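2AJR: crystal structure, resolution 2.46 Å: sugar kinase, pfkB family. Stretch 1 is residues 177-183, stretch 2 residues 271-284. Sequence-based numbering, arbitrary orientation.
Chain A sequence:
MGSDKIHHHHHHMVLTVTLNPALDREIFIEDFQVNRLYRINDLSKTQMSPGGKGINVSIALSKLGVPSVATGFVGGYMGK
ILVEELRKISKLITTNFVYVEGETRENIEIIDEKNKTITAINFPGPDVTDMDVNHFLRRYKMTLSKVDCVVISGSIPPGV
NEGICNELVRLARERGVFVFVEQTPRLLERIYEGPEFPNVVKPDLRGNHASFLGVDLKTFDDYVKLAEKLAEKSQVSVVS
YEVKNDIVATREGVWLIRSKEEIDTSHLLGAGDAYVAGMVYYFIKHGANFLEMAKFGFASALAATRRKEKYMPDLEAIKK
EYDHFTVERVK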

# COMPACT_ATOMS: atom_id res chain seq x y z
N VAL A 177 -25.30 14.87 -25.60
CA VAL A 177 -24.09 15.17 -24.86
C VAL A 177 -22.88 14.55 -25.58
O VAL A 177 -22.88 13.38 -25.97
CB VAL A 177 -24.17 14.70 -23.42
CG1 VAL A 177 -22.87 14.98 -22.70
CG2 VAL A 177 -25.34 15.39 -22.72
N PHE A 178 -21.85 15.36 -25.76
CA PHE A 178 -20.65 14.96 -26.46
C PHE A 178 -19.87 14.01 -25.55
O PHE A 178 -19.74 14.26 -24.35
CB PHE A 178 -19.84 16.21 -26.78
CG PHE A 178 -18.75 16.00 -27.77
CD1 PHE A 178 -17.48 15.64 -27.36
CD2 PHE A 178 -18.98 16.20 -29.12
CE1 PHE A 178 -16.47 15.47 -28.27
CE2 PHE A 178 -17.98 16.02 -30.03
CZ PHE A 178 -16.72 15.65 -29.61
N VAL A 179 -19.36 12.91 -26.11
CA VAL A 179 -18.78 11.84 -25.30
C VAL A 179 -17.33 11.55 -25.65
O VAL A 179 -17.02 11.30 -26.81
CB VAL A 179 -19.55 10.50 -25.51
CG1 VAL A 179 -18.72 9.33 -24.97
CG2 VAL A 179 -20.93 10.56 -24.87
N PHE A 180 -16.46 11.57 -24.63
CA PHE A 180 -15.06 11.08 -24.72
C PHE A 180 -14.96 9.75 -23.97
O PHE A 180 -15.43 9.67 -22.83
CB PHE A 180 -14.10 12.04 -24.01
CG PHE A 180 -14.03 13.41 -24.60
CD1 PHE A 180 -15.03 14.34 -24.35
CD2 PHE A 180 -12.92 13.79 -25.36
CE1 PHE A 180 -14.94 15.63 -24.88
CE2 PHE A 180 -12.83 15.08 -25.88
CZ PHE A 180 -13.85 16.00 -25.64
N VAL A 181 -14.33 8.74 -24.57
CA VAL A 181 -14.06 7.49 -23.83
C VAL A 181 -12.60 7.08 -23.91
O VAL A 181 -12.01 7.11 -24.99
CB VAL A 181 -14.93 6.33 -24.34
CG1 VAL A 181 -14.47 5.03 -23.71
CG2 VAL A 181 -16.40 6.58 -24.05
N GLU A 182 -12.02 6.70 -22.77
CA GLU A 182 -10.72 6.01 -22.73
C GLU A 182 -10.86 4.71 -21.93
O GLU A 182 -10.92 4.74 -20.72
CB GLU A 182 -9.60 6.90 -22.13
CG GLU A 182 -8.19 6.21 -22.10
CD GLU A 182 -7.07 7.03 -21.42
OE1 GLU A 182 -7.34 7.85 -20.51
OE2 GLU A 182 -5.89 6.84 -21.82
N GLN A 183 -10.90 3.56 -22.61
CA GLN A 183 -11.05 2.27 -21.93
C GLN A 183 -10.33 1.17 -22.67
O GLN A 183 -9.97 1.34 -23.82
CB GLN A 183 -12.53 1.91 -21.77
CG GLN A 183 -13.23 2.82 -20.78
CD GLN A 183 -14.66 2.40 -20.43
OE1 GLN A 183 -15.50 2.20 -21.31
NE2 GLN A 183 -14.95 2.32 -19.13
N ALA A 271 -0.31 10.33 -17.49
CA ALA A 271 -0.11 11.11 -18.70
C ALA A 271 -1.30 11.03 -19.66
O ALA A 271 -1.63 12.01 -20.34
CB ALA A 271 1.18 10.64 -19.43
N GLY A 272 -1.92 9.86 -19.71
CA GLY A 272 -3.05 9.61 -20.61
C GLY A 272 -4.31 10.37 -20.25
O GLY A 272 -5.14 10.69 -21.13
N ASP A 273 -4.46 10.67 -18.97
CA ASP A 273 -5.59 11.44 -18.46
C ASP A 273 -5.35 12.93 -18.72
O ASP A 273 -6.29 13.67 -19.01
CB ASP A 273 -5.78 11.13 -16.98
CG ASP A 273 -5.85 9.61 -16.72
OD1 ASP A 273 -6.50 8.89 -17.53
OD2 ASP A 273 -5.22 9.12 -15.76
N ALA A 274 -4.10 13.35 -18.63
CA ALA A 274 -3.72 14.69 -19.11
C ALA A 274 -4.09 14.83 -20.57
O ALA A 274 -4.69 15.80 -20.94
CB ALA A 274 -2.23 14.96 -18.91
N TYR A 275 -3.74 13.83 -21.39
CA TYR A 275 -4.11 13.81 -22.80
C TYR A 275 -5.60 14.08 -22.97
O TYR A 275 -6.00 14.98 -23.69
CB TYR A 275 -3.78 12.46 -23.44
CG TYR A 275 -3.53 12.53 -24.93
CD1 TYR A 275 -4.51 13.01 -25.80
CD2 TYR A 275 -2.32 12.11 -25.47
CE1 TYR A 275 -4.29 13.07 -27.17
CE2 TYR A 275 -2.10 12.16 -26.84
CZ TYR A 275 -3.08 12.65 -27.68
OH TYR A 275 -2.86 12.71 -29.02
N VAL A 276 -6.43 13.29 -22.29
CA VAL A 276 -7.87 13.44 -22.44
C VAL A 276 -8.35 14.81 -21.95
O VAL A 276 -9.17 15.46 -22.60
CB VAL A 276 -8.64 12.29 -21.75
CG1 VAL A 276 -10.14 12.58 -21.70
CG2 VAL A 276 -8.38 11.01 -22.51
N ALA A 277 -7.81 15.26 -20.82
CA ALA A 277 -8.19 16.56 -20.25
C ALA A 277 -7.87 17.70 -21.21
O ALA A 277 -8.64 18.66 -21.33
CB ALA A 277 -7.48 16.78 -18.95
N GLY A 278 -6.73 17.62 -21.88
CA GLY A 278 -6.35 18.61 -22.86
C GLY A 278 -7.37 18.66 -23.97
O GLY A 278 -7.81 19.73 -24.36
N MSE A 279 -7.75 17.49 -24.48
CA MSE A 279 -8.75 17.41 -25.53
C MSE A 279 -10.08 18.00 -25.07
O MSE A 279 -10.70 18.75 -25.81
CB MSE A 279 -8.95 15.97 -25.98
CG MSE A 279 -7.79 15.44 -26.75
SE MSE A 279 -8.15 13.71 -27.61
CE MSE A 279 -8.47 14.31 -29.46
N VAL A 280 -10.50 17.65 -23.86
CA VAL A 280 -11.75 18.19 -23.34
C VAL A 280 -11.67 19.72 -23.32
O VAL A 280 -12.55 20.39 -23.85
CB VAL A 280 -12.13 17.63 -21.94
CG1 VAL A 280 -13.47 18.21 -21.49
CG2 VAL A 280 -12.22 16.13 -22.00
N TYR A 281 -10.60 20.26 -22.75
CA TYR A 281 -10.36 21.71 -22.70
C TYR A 281 -10.40 22.36 -24.09
O TYR A 281 -10.98 23.43 -24.25
CB TYR A 281 -9.01 22.01 -22.04
CG TYR A 281 -8.62 23.47 -22.04
CD1 TYR A 281 -9.00 24.32 -21.01
CD2 TYR A 281 -7.83 24.01 -23.06
CE1 TYR A 281 -8.64 25.66 -20.99
CE2 TYR A 281 -7.45 25.37 -23.04
CZ TYR A 281 -7.87 26.18 -22.01
OH TYR A 281 -7.52 27.50 -21.97
N TYR A 282 -9.78 21.72 -25.07
CA TYR A 282 -9.71 22.31 -26.40
C TYR A 282 -11.09 22.36 -27.01
O TYR A 282 -11.47 23.36 -27.63
CB TYR A 282 -8.79 21.51 -27.34
CG TYR A 282 -8.51 22.24 -28.65
CD1 TYR A 282 -9.44 22.25 -29.69
CD2 TYR A 282 -7.32 22.93 -28.83
CE1 TYR A 282 -9.18 22.95 -30.88
CE2 TYR A 282 -7.05 23.63 -30.02
CZ TYR A 282 -7.98 23.64 -31.03
OH TYR A 282 -7.67 24.32 -32.19
N PHE A 283 -11.82 21.26 -26.87
CA PHE A 283 -13.20 21.18 -27.34
C PHE A 283 -14.02 22.31 -26.72
O PHE A 283 -14.61 23.11 -27.45
CB PHE A 283 -13.80 19.82 -26.99
CG PHE A 283 -15.24 19.67 -27.37
CD1 PHE A 283 -15.61 19.68 -28.70
CD2 PHE A 283 -16.21 19.51 -26.41
CE1 PHE A 283 -16.93 19.55 -29.06
CE2 PHE A 283 -17.53 19.38 -26.77
CZ PHE A 283 -17.89 19.39 -28.09
N ILE A 284 -14.02 22.40 -25.39
CA ILE A 284 -14.77 23.46 -24.71
C ILE A 284 -14.37 24.86 -25.18
O ILE A 284 -15.24 25.68 -25.49
CB ILE A 284 -14.58 23.41 -23.19
CG1 ILE A 284 -15.29 22.18 -22.60
CG2 ILE A 284 -15.12 24.69 -22.56
CD1 ILE A 284 -15.31 22.19 -21.10

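The strand 178-182 runs nearly antiparallel to the helix 271-284, their axes 10.1 Å apart at closest approach, and its alternation sends Phe178, Phe180 and Glu182 toward the helix. Val177 makes no contact. Phe178 meets Phe283 in a face-to-face stack, with ring centroids 4.0 Å apart, planes at 21°, and Phe178 CG 3.5 Å from Phe283 CZ; two flat apolar rings fill this space with broad, close contact. Val179 is out of reach of the helix.

Of the strand residues, Phe180 has the largest area covered by the helix. Val280 CG2 sits over one face of its ring, 3.8 Å from the centroid and only 4° off the normal, a well-centred CH-pi contact. Phe283 CB approaches the ring edge, 4.1 Å from Phe180 CZ, while Met279, a selenomethionine, brings CB to 4.0 Å from Phe180 CE2. A large planar side chain can thus serve several helix residues at once. Val181 points away.

Glu182 brings a long, extended side chain to the N-terminal part of the helix. Its OE1 lies 3.9 Å from Val276 CG2 and 3.3 Å from Asp273 OD1. The latter are two acceptors of like charge, not hydrogen-bonded to each other; both find hydrogen bonds elsewhere in the structure. An ideal CB on Gly272 would lie a tight 3.1 Å from Glu182 OE2, so glycine suits this position.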